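Local coordinates for protein transcription elongation factor SPT6 (Candida glabrata, PDB 3PJP) that binds the phosphorylated C-terminal repeat domain of RNA polymerase II through a tandem SH2 domain and probably serves as a histone H3-H4 chaperone during transcription elongation, at residues F33-S38 against Q88-Y93; K120-Y125 against S157-W162; F171-Y176 against I182-G187. All blocks are in the same frame, centred on the assembly; numbering follows the deposited sequence.

In the fold
From the N terminus, contact 1 comes first: the loop it closes holds 49 residues, and it ties strand 33-37 to helix 86-105. Contact 2 closes a shorter excursion of 31 residues, bringing helix 115-128 against strand 159-166. Contact 3 then closes a short five-residue link, 177-181, that carries the end of strand 176-178 into helix 181-191, and sets strand 171-173 against that helix. The three follow in series, neither nesting nor crossing. Contacts 2 and 3 share one sheet and touch where W162 CE3 lies 4.2 Å from L173 CD1. Contact 1 stands about 11 Å from contact 3, nearest atoms, yet helix 86-105 reaches both.

Contact 1: residues F33-S38 against Q88-Y93; sequences FVIRQS and QIIVEY. With ACT (acetate ion), chain C.
R36 grips the acetate ion with both ends of its guanidinium group: NH2 reaches O of the acetate at 2.7 Å (165° at the hydrogen), and NH1 reaches OXT at 2.9 Å. The carboxylate meets the edge of the guanidinium, close to its plane, a fork for which arginine, with its parallel N-H bonds, is well made. NH1 is also held by Q37 O at 2.8 Å, a more bent bond (130°), while NE bonds T48 OG1; together these fix the rotation of the group. S39 N adds a further bond to the ion. Acetate, probably from the crystallisation liquor, thus marks an anion site.

While R36 serves the anion, F33 and I35 turn toward helix 86-105. The F33 ring meets I90 obliquely, its CZ 3.9 Å from I90 CD1, and the two side chains cross at about a right angle. Y12 stacks on the same ring. I35 CD1 approaches I90 CD1 at 4.2 Å, so this one methyl of I90 is shared by the ring of F33 and the tip of I35. Within the helix, Q88 NE2 bonds both carboxylate oxygens of E92, one turn on: OE1 at 3.0 Å and OE2, the straighter bond, at 3.1 Å.

A hydrophobic strand face packed on a helix, with an arginine in the same strand reaching an anion pocket, is characteristic of SH2 domains; the FVIRQS sequence corresponds to their FLVRES motif, whose arginine binds phosphate, and the acetate is consistent with that pocket.

Contact 2: residues K120-Y125 against S157-W162; sequences KFIEDY and SKLYIW
No flat group lies between I122 and L159, whose methyls make this contact; the rings of F121 and W162 find partners elsewhere. F121 makes a cation-pi contact with K111 and meets Y136 with the planes steeply inclined, and W162 meets F151 edge-to-face.

I122 turns CG2 outward from the helix, anti to its backbone N, and this methyl rests 3.7 Å from L159 CD1, with I122 CB at 4.0 Å from the same atom. CD1 is thus the leucine atom that meets both. The two side chains cross at about a right angle. L159 has CG anti to its backbone N (chi1 176°), which carries the branch point out from the strand toward the helix. E123, partly exposed, lends a methylene at the margin, its CG 4.5 Å from L159 CD1, which suits a residue with an aliphatic stem and a charged end.

The helix, residues 115-128, lies over one face of the sheet that holds strands 134-139, 146-152 and 159-166. I122 reaches V134 and Y136 of strand 134-139 and I150 of strand 146-152, while L159 completes the seam against V119 and I150; W162, further along strand 159-166, packs on L192 instead.

Contact 3: residues F171-Y176 against I182-G187; sequences FFLVNY and IQLCNG
F171 begins the contact with its CB, 3.8 Å from L184 CD2; its CG lies 4.0 Å from the same methyl. With CG beside the backbone N and anti to the carbonyl carbon (chi1 -49°), the ring is turned so that L184 CD2 stands obliquely to it, and the two side chains cross at about a right angle.

L173, next on this side of the strand, brings its CB to 3.9 Å from L184 CD1. CD2 of the helix leucine therefore lies mainly against F171 and CD1 mainly against L173, though F171 CB also comes near CD1. A forked side chain is well suited to a buried place between two neighbours on the same strand face. G187 is buried too, and glycine, having no side chain, keeps the helix backbone slim on the side facing L173.

V174 then turns the chain with a positive phi (63°), unusual for a beta-branched residue. It is the centre of a classic gamma turn, in which N175 N reaches L173 O at a short 2.6 Å, as such a tight turn requires. The same oxygen also accepts N175 ND2 at 2.9 Å, nearly in line with the C=O, though this bond is bent at its hydrogen; ND2 has Y178 OH as another partner. N175 OD1 sits 3.5 Å above the ring of Y176, over its centre. Y176 O closes the hairpin by accepting L173 N.

Strands 171-173 and 176-178 thus form the last hairpin of the sheet that also holds strands 134-139 and 159-166, with helix 181-191 folding back over it. L184 also packs on F137 of strand 134-139, L173 meets V164 and F188, and F171 reaches L100 and L104, joining the sheet, the final helix and the long helix 86-105.

Contact 1: residues F33-S38 against Q88-Y93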
loop_
_atom_site.group_PDB
_atom_site.type_symbol
_atom_site.label_atom_id
_atom_site.label_comp_id
_atom_site.label_asym_id
_atom_site.label_seq_id
_atom_site.Cartn_x
_atom_site.Cartn_y
_atom_site.Cartn_z
ATOM N N PHE A 33 13.794 0.672 5.204
ATOM C CA PHE A 33 13.174 -0.496 5.807
ATOM C C PHE A 33 14.134 -1.217 6.744
ATOM O O PHE A 33 15.325 -0.931 6.769
ATOM C CB PHE A 33 12.683 -1.467 4.711
ATOM C CG PHE A 33 13.796 -2.134 3.956
ATOM C CD1 PHE A 33 14.281 -3.382 4.346
ATOM C CD2 PHE A 33 14.382 -1.506 2.881
ATOM C CE1 PHE A 33 15.324 -3.991 3.655
ATOM C CE2 PHE A 33 15.432 -2.115 2.189
ATOM C CZ PHE A 33 15.896 -3.353 2.587
ATOM N N VAL A 34 13.588 -2.147 7.516
ATOM C CA VAL A 34 14.383 -3.154 8.201
ATOM C C VAL A 34 13.691 -4.495 8.073
ATOM O O VAL A 34 12.464 -4.567 7.952
ATOM C CB VAL A 34 14.564 -2.850 9.702
ATOM C CG1 VAL A 34 15.452 -1.620 9.901
ATOM C CG2 VAL A 34 13.212 -2.683 10.387
ATOM N N ILE A 35 14.485 -5.556 8.081
ATOM C CA ILE A 35 13.964 -6.897 8.265
ATOM C C ILE A 35 14.111 -7.188 9.760
ATOM O O ILE A 35 15.084 -6.772 10.384
ATOM C CB ILE A 35 14.765 -7.906 7.426
ATOM C CG1 ILE A 35 14.891 -7.394 5.996
ATOM C CG2 ILE A 35 14.139 -9.288 7.483
ATOM C CD1 ILE A 35 15.682 -8.311 5.087
ATOM N N ARG A 36 13.146 -7.877 10.351
ATOM C CA ARG A 36 13.186 -8.052 11.795
ATOM C C ARG A 36 12.518 -9.328 12.276
ATOM O O ARG A 36 11.944 -10.098 11.490
ATOM C CB ARG A 36 12.541 -6.854 12.499
ATOM C CG ARG A 36 11.087 -6.623 12.100
ATOM C CD ARG A 36 10.458 -5.544 12.984
ATOM N NE ARG A 36 9.070 -5.241 12.627
ATOM C CZ ARG A 36 8.017 -5.946 13.030
ATOM N NH1 ARG A 36 8.185 -7.028 13.778
ATOM N NH2 ARG A 36 6.790 -5.578 12.676
ATOM N N GLN A 37 12.605 -9.515 13.585
ATOM C CA GLN A 37 11.913 -10.558 14.321
ATOM C C GLN A 37 10.408 -10.354 14.184
ATOM O O GLN A 37 9.923 -9.226 14.232
ATOM C CB GLN A 37 12.339 -10.477 15.796
ATOM C CG GLN A 37 11.480 -11.242 16.793
ATOM C CD GLN A 37 11.799 -10.864 18.241
ATOM O OE1 GLN A 37 12.701 -11.430 18.863
ATOM N NE2 GLN A 37 11.065 -9.897 18.773
ATOM N N SER A 38 9.677 -11.445 13.979
ATOM C CA SER A 38 8.227 -11.398 13.964
ATOM C C SER A 38 7.658 -11.776 15.326
ATOM O O SER A 38 8.164 -12.678 15.992
ATOM C CB SER A 38 7.680 -12.341 12.898
ATOM O OG SER A 38 6.277 -12.455 12.999
ATOM N N GLN A 88 15.687 -11.388 -2.787
ATOM C CA GLN A 88 14.694 -11.453 -3.863
ATOM C C GLN A 88 13.427 -10.699 -3.456
ATOM O O GLN A 88 12.803 -10.024 -4.288
ATOM C CB GLN A 88 14.355 -12.898 -4.248
ATOM C CG GLN A 88 13.439 -12.987 -5.470
ATOM C CD GLN A 88 12.953 -14.390 -5.730
ATOM O OE1 GLN A 88 13.211 -15.300 -4.946
ATOM N NE2 GLN A 88 12.250 -14.576 -6.837
ATOM N N ILE A 89 13.043 -10.828 -2.187
ATOM C CA ILE A 89 11.900 -10.077 -1.645
ATOM C C ILE A 89 12.158 -8.585 -1.760
ATOM O O ILE A 89 11.292 -7.835 -2.172
ATOM C CB ILE A 89 11.586 -10.453 -0.182
ATOM C CG1 ILE A 89 11.030 -11.874 -0.108
ATOM C CG2 ILE A 89 10.584 -9.463 0.459
ATOM C CD1 ILE A 89 10.894 -12.410 1.290
ATOM N N ILE A 90 13.359 -8.142 -1.407
ATOM C CA ILE A 90 13.668 -6.722 -1.545
ATOM C C ILE A 90 13.525 -6.216 -2.986
ATOM O O ILE A 90 12.941 -5.164 -3.224
ATOM C CB ILE A 90 15.051 -6.398 -0.945
ATOM C CG1 ILE A 90 15.027 -6.689 0.555
ATOM C CG2 ILE A 90 15.439 -4.948 -1.207
ATOM C CD1 ILE A 90 16.396 -6.982 1.156
ATOM N N VAL A 91 14.039 -6.968 -3.953
ATOM C CA VAL A 91 13.957 -6.555 -5.353
ATOM C C VAL A 91 12.563 -6.674 -5.974
ATOM O O VAL A 91 12.098 -5.750 -6.642
ATOM C CB VAL A 91 14.960 -7.329 -6.227
ATOM C CG1 VAL A 91 14.715 -7.055 -7.701
ATOM C CG2 VAL A 91 16.376 -6.959 -5.816
ATOM N N GLU A 92 11.891 -7.797 -5.752
ATOM C CA GLU A 92 10.649 -8.067 -6.483
ATOM C C GLU A 92 9.398 -7.624 -5.733
ATOM O O GLU A 92 8.367 -7.338 -6.357
ATOM C CB GLU A 92 10.537 -9.552 -6.836
ATOM C CG GLU A 92 11.625 -10.053 -7.806
ATOM C CD GLU A 92 11.540 -11.546 -8.033
ATOM O OE1 GLU A 92 10.625 -12.180 -7.466
ATOM O OE2 GLU A 92 12.400 -12.091 -8.766
ATOM N N TYR A 93 9.458 -7.630 -4.406
ATOM C CA TYR A 93 8.316 -7.245 -3.585
ATOM C C TYR A 93 8.439 -5.806 -3.093
ATOM O O TYR A 93 7.649 -4.940 -3.470
ATOM C CB TYR A 93 8.149 -8.180 -2.383
ATOM C CG TYR A 93 6.997 -7.778 -1.478
ATOM C CD1 TYR A 93 5.709 -8.240 -1.715
ATOM C CD2 TYR A 93 7.197 -6.921 -0.405
ATOM C CE1 TYR A 93 4.655 -7.866 -0.897
ATOM C CE2 TYR A 93 6.160 -6.548 0.409
ATOM C CZ TYR A 93 4.889 -7.020 0.155
ATOM O OH TYR A 93 3.851 -6.643 0.972
HETATM C C ACT C . 5.102 -8.369 14.110
HETATM O O ACT C . 4.924 -7.166 13.834
HETATM O OXT ACT C . 6.054 -8.619 14.882
HETATM C CH3 ACT C . 4.222 -9.443 13.546
#

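Contact 2: residues K120-Y125 against S157-W162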
loop_
_atom_site.group_PDB
_atom_site.type_symbol
_atom_site.label_atom_id
_atom_site.label_comp_id
_atom_site.label_asym_id
_atom_site.label_seq_id
_atom_site.Cartn_x
_atom_site.Cartn_y
_atom_site.Cartn_z
ATOM N N LYS A 120 -13.839 18.023 1.694
ATOM C CA LYS A 120 -14.181 19.436 1.580
ATOM C C LYS A 120 -13.740 20.017 0.240
ATOM O O LYS A 120 -14.455 20.823 -0.354
ATOM C CB LYS A 120 -13.596 20.247 2.743
ATOM C CG LYS A 120 -14.002 21.715 2.731
ATOM C CD LYS A 120 -13.503 22.443 3.970
ATOM C CE LYS A 120 -13.926 23.907 3.958
ATOM N NZ LYS A 120 -13.400 24.649 5.139
ATOM N N PHE A 121 -12.565 19.620 -0.240
ATOM C CA PHE A 121 -12.102 20.124 -1.527
ATOM C C PHE A 121 -13.073 19.726 -2.634
ATOM O O PHE A 121 -13.368 20.513 -3.536
ATOM C CB PHE A 121 -10.696 19.637 -1.858
ATOM C CG PHE A 121 -10.121 20.282 -3.079
ATOM C CD1 PHE A 121 -9.310 21.399 -2.971
ATOM C CD2 PHE A 121 -10.408 19.789 -4.341
ATOM C CE1 PHE A 121 -8.787 22.002 -4.098
ATOM C CE2 PHE A 121 -9.889 20.389 -5.473
ATOM C CZ PHE A 121 -9.077 21.494 -5.353
ATOM N N ILE A 122 -13.578 18.503 -2.552
ATOM C CA ILE A 122 -14.511 17.991 -3.548
ATOM C C ILE A 122 -15.899 18.629 -3.444
ATOM O O ILE A 122 -16.494 18.976 -4.462
ATOM C CB ILE A 122 -14.601 16.457 -3.481
ATOM C CG1 ILE A 122 -13.300 15.852 -4.008
ATOM C CG2 ILE A 122 -15.797 15.947 -4.283
ATOM C CD1 ILE A 122 -13.180 14.374 -3.780
ATOM N N GLU A 123 -16.412 18.785 -2.225
ATOM C CA GLU A 123 -17.673 19.498 -2.021
ATOM C C GLU A 123 -17.591 20.904 -2.619
ATOM O O GLU A 123 -18.435 21.299 -3.423
ATOM C CB GLU A 123 -18.015 19.591 -0.532
ATOM C CG GLU A 123 -18.406 18.270 0.123
ATOM C CD GLU A 123 -18.598 18.408 1.625
ATOM O OE1 GLU A 123 -18.969 17.412 2.283
ATOM O OE2 GLU A 123 -18.374 19.521 2.147
ATOM N N ASP A 124 -16.569 21.656 -2.223
ATOM C CA ASP A 124 -16.385 23.006 -2.743
ATOM C C ASP A 124 -16.283 23.011 -4.268
ATOM O O ASP A 124 -16.944 23.804 -4.934
ATOM C CB ASP A 124 -15.149 23.665 -2.127
ATOM C CG ASP A 124 -15.308 23.934 -0.647
ATOM O OD1 ASP A 124 -16.443 23.826 -0.134
ATOM O OD2 ASP A 124 -14.296 24.263 0.010
ATOM N N TYR A 125 -15.458 22.123 -4.816
ATOM C CA TYR A 125 -15.286 22.046 -6.264
ATOM C C TYR A 125 -16.594 21.734 -6.986
ATOM O O TYR A 125 -16.880 22.296 -8.046
ATOM C CB TYR A 125 -14.232 21.010 -6.645
ATOM C CG TYR A 125 -14.115 20.815 -8.139
ATOM C CD1 TYR A 125 -14.905 19.884 -8.803
ATOM C CD2 TYR A 125 -13.224 21.570 -8.889
ATOM C CE1 TYR A 125 -14.805 19.707 -10.172
ATOM C CE2 TYR A 125 -13.114 21.398 -10.254
ATOM C CZ TYR A 125 -13.905 20.466 -10.892
ATOM O OH TYR A 125 -13.797 20.297 -12.252
ATOM N N SER A 157 -25.638 14.367 -7.152
ATOM C CA SER A 157 -25.256 13.038 -6.692
ATOM C C SER A 157 -24.432 13.095 -5.412
ATOM O O SER A 157 -23.850 14.125 -5.074
ATOM C CB SER A 157 -24.464 12.305 -7.775
ATOM O OG SER A 157 -25.238 12.144 -8.953
ATOM N N LYS A 158 -24.386 11.974 -4.703
ATOM C CA LYS A 158 -23.645 11.886 -3.458
ATOM C C LYS A 158 -22.132 11.843 -3.684
ATOM O O LYS A 158 -21.663 11.413 -4.737
ATOM C CB LYS A 158 -24.084 10.649 -2.668
ATOM C CG LYS A 158 -25.434 10.796 -1.979
ATOM C CD LYS A 158 -25.719 9.617 -1.060
ATOM C CE LYS A 158 -27.004 9.848 -0.272
ATOM N NZ LYS A 158 -27.346 8.702 0.617
ATOM N N LEU A 159 -21.389 12.310 -2.687
ATOM C CA LEU A 159 -19.954 12.037 -2.596
ATOM C C LEU A 159 -19.769 10.633 -2.032
ATOM O O LEU A 159 -20.451 10.241 -1.084
ATOM C CB LEU A 159 -19.267 13.071 -1.704
ATOM C CG LEU A 159 -17.772 12.883 -1.417
ATOM C CD1 LEU A 159 -17.083 14.227 -1.234
ATOM C CD2 LEU A 159 -17.541 11.985 -0.205
ATOM N N TYR A 160 -18.853 9.872 -2.623
ATOM C CA TYR A 160 -18.570 8.521 -2.166
ATOM C C TYR A 160 -17.095 8.354 -1.863
ATOM O O TYR A 160 -16.253 9.071 -2.398
ATOM C CB TYR A 160 -18.957 7.493 -3.219
ATOM C CG TYR A 160 -20.443 7.435 -3.506
ATOM C CD1 TYR A 160 -21.298 6.706 -2.687
ATOM C CD2 TYR A 160 -20.981 8.092 -4.604
ATOM C CE1 TYR A 160 -22.662 6.641 -2.955
ATOM C CE2 TYR A 160 -22.341 8.030 -4.887
ATOM C CZ TYR A 160 -23.171 7.304 -4.052
ATOM O OH TYR A 160 -24.520 7.244 -4.323
ATOM N N ILE A 161 -16.798 7.392 -1.004
ATOM C CA ILE A 161 -15.427 7.066 -0.672
ATOM C C ILE A 161 -15.223 5.595 -0.910
ATOM O O ILE A 161 -15.840 4.751 -0.252
ATOM C CB ILE A 161 -15.079 7.427 0.798
ATOM C CG1 ILE A 161 -15.234 8.934 1.020
ATOM C CG2 ILE A 161 -13.658 6.968 1.141
ATOM C CD1 ILE A 161 -14.870 9.399 2.408
ATOM N N TRP A 162 -14.356 5.282 -1.871
ATOM C CA TRP A 162 -13.919 3.912 -2.088
ATOM C C TRP A 162 -12.501 3.731 -1.551
ATOM O O TRP A 162 -11.849 4.696 -1.152
ATOM C CB TRP A 162 -13.986 3.548 -3.567
ATOM C CG TRP A 162 -15.394 3.354 -4.063
ATOM C CD1 TRP A 162 -16.556 3.495 -3.339
ATOM C CD2 TRP A 162 -15.793 3.029 -5.399
ATOM N NE1 TRP A 162 -17.637 3.256 -4.148
ATOM C CE2 TRP A 162 -17.198 2.964 -5.413
ATOM C CE3 TRP A 162 -15.092 2.763 -6.582
ATOM C CZ2 TRP A 162 -17.923 2.656 -6.576
ATOM C CZ3 TRP A 162 -15.804 2.455 -7.729
ATOM C CH2 TRP A 162 -17.208 2.402 -7.719
#

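Contact 3: residues F171-Y176 against I182-G187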
loop_
_atom_site.group_PDB
_atom_site.type_symbol
_atom_site.label_atom_id
_atom_site.label_comp_id
_atom_site.label_asym_id
_atom_site.label_seq_id
_atom_site.Cartn_x
_atom_site.Cartn_y
_atom_site.Cartn_z
ATOM N N PHE A 171 -2.573 -1.740 -7.646
ATOM C CA PHE A 171 -3.525 -1.066 -6.772
ATOM C C PHE A 171 -4.829 -1.845 -6.764
ATOM O O PHE A 171 -5.516 -1.942 -7.804
ATOM C CB PHE A 171 -3.757 0.364 -7.268
ATOM C CG PHE A 171 -2.493 1.111 -7.540
ATOM C CD1 PHE A 171 -1.818 1.746 -6.504
ATOM C CD2 PHE A 171 -1.958 1.163 -8.819
ATOM C CE1 PHE A 171 -0.635 2.428 -6.746
ATOM C CE2 PHE A 171 -0.785 1.842 -9.080
ATOM C CZ PHE A 171 -0.113 2.481 -8.034
ATOM N N PHE A 172 -5.158 -2.440 -5.625
ATOM C CA PHE A 172 -6.371 -3.240 -5.541
ATOM C C PHE A 172 -7.578 -2.353 -5.287
ATOM O O PHE A 172 -7.630 -1.610 -4.310
ATOM C CB PHE A 172 -6.270 -4.332 -4.472
ATOM C CG PHE A 172 -7.475 -5.225 -4.415
ATOM C CD1 PHE A 172 -7.579 -6.328 -5.255
ATOM C CD2 PHE A 172 -8.515 -4.948 -3.543
ATOM C CE1 PHE A 172 -8.701 -7.146 -5.213
ATOM C CE2 PHE A 172 -9.642 -5.761 -3.501
ATOM C CZ PHE A 172 -9.735 -6.856 -4.329
ATOM N N LEU A 173 -8.519 -2.414 -6.217
ATOM C CA LEU A 173 -9.796 -1.721 -6.088
ATOM C C LEU A 173 -10.930 -2.684 -6.428
ATOM O O LEU A 173 -11.112 -3.061 -7.603
ATOM C CB LEU A 173 -9.841 -0.490 -7.002
ATOM C CG LEU A 173 -11.181 0.252 -7.029
ATOM C CD1 LEU A 173 -11.524 0.760 -5.633
ATOM C CD2 LEU A 173 -11.161 1.400 -8.035
ATOM N N VAL A 174 -11.673 -3.080 -5.390
ATOM C CA VAL A 174 -12.876 -3.916 -5.508
ATOM C C VAL A 174 -12.631 -5.321 -6.072
ATOM O O VAL A 174 -12.887 -6.322 -5.396
ATOM C CB VAL A 174 -13.982 -3.211 -6.317
ATOM C CG1 VAL A 174 -15.218 -4.106 -6.434
ATOM C CG2 VAL A 174 -14.344 -1.886 -5.650
ATOM N N ASN A 175 -12.120 -5.390 -7.294
ATOM C CA ASN A 175 -11.988 -6.670 -7.975
ATOM C C ASN A 175 -10.581 -7.033 -8.401
ATOM O O ASN A 175 -10.128 -8.151 -8.158
ATOM C CB ASN A 175 -12.969 -6.776 -9.166
ATOM C CG ASN A 175 -12.806 -5.650 -10.211
ATOM O OD1 ASN A 175 -13.423 -5.712 -11.280
ATOM N ND2 ASN A 175 -12.002 -4.633 -9.913
ATOM N N TYR A 176 -9.890 -6.084 -9.023
ATOM C CA TYR A 176 -8.598 -6.362 -9.619
ATOM C C TYR A 176 -7.476 -5.600 -8.944
ATOM O O TYR A 176 -7.694 -4.561 -8.322
ATOM C CB TYR A 176 -8.587 -5.971 -11.097
ATOM C CG TYR A 176 -9.657 -6.613 -11.956
ATOM C CD1 TYR A 176 -10.176 -7.873 -11.657
ATOM C CD2 TYR A 176 -10.124 -5.963 -13.076
ATOM C CE1 TYR A 176 -11.154 -8.452 -12.469
ATOM C CE2 TYR A 176 -11.098 -6.528 -13.883
ATOM C CZ TYR A 176 -11.602 -7.772 -13.571
ATOM O OH TYR A 176 -12.572 -8.328 -14.373
ATOM N N ILE A 182 -2.903 4.537 -14.426
ATOM C CA ILE A 182 -3.792 4.682 -15.573
ATOM C C ILE A 182 -4.865 3.587 -15.618
ATOM O O ILE A 182 -6.040 3.874 -15.858
ATOM C CB ILE A 182 -2.996 4.706 -16.898
ATOM C CG1 ILE A 182 -2.206 6.014 -17.001
ATOM C CG2 ILE A 182 -3.929 4.551 -18.088
ATOM C CD1 ILE A 182 -1.132 6.008 -18.061
ATOM N N GLN A 183 -4.465 2.337 -15.399
ATOM C CA GLN A 183 -5.424 1.231 -15.420
ATOM C C GLN A 183 -6.369 1.327 -14.234
ATOM O O GLN A 183 -7.547 0.979 -14.340
ATOM C CB GLN A 183 -4.709 -0.122 -15.395
ATOM C CG GLN A 183 -4.178 -0.618 -16.742
ATOM C CD GLN A 183 -3.279 -1.840 -16.578
ATOM O OE1 GLN A 183 -2.285 -1.790 -15.847
ATOM N NE2 GLN A 183 -3.632 -2.947 -17.234
ATOM N N LEU A 184 -5.847 1.797 -13.106
ATOM C CA LEU A 184 -6.673 2.003 -11.917
ATOM C C LEU A 184 -7.788 3.016 -12.169
ATOM O O LEU A 184 -8.947 2.788 -11.784
ATOM C CB LEU A 184 -5.806 2.486 -10.763
ATOM C CG LEU A 184 -6.525 2.973 -9.497
ATOM C CD1 LEU A 184 -7.231 1.811 -8.834
ATOM C CD2 LEU A 184 -5.466 3.545 -8.561
ATOM N N CYS A 185 -7.446 4.148 -12.787
ATOM C CA CYS A 185 -8.458 5.160 -13.061
ATOM C C CYS A 185 -9.464 4.646 -14.082
ATOM O O CYS A 185 -10.645 4.877 -13.937
ATOM C CB CYS A 185 -7.859 6.490 -13.523
ATOM S SG CYS A 185 -6.744 7.240 -12.322
ATOM N N ASN A 186 -8.982 3.932 -15.098
ATOM C CA ASN A 186 -9.890 3.335 -16.070
ATOM C C ASN A 186 -10.814 2.301 -15.419
ATOM O O ASN A 186 -11.991 2.225 -15.747
ATOM C CB ASN A 186 -9.115 2.702 -17.236
ATOM C CG ASN A 186 -8.454 3.742 -18.137
ATOM O OD1 ASN A 186 -8.829 4.915 -18.129
ATOM N ND2 ASN A 186 -7.478 3.308 -18.930
ATOM N N GLY A 187 -10.274 1.500 -14.511
ATOM C CA GLY A 187 -11.061 0.508 -13.799
ATOM C C GLY A 187 -12.105 1.138 -12.893
ATOM O O GLY A 187 -13.242 0.662 -12.821
#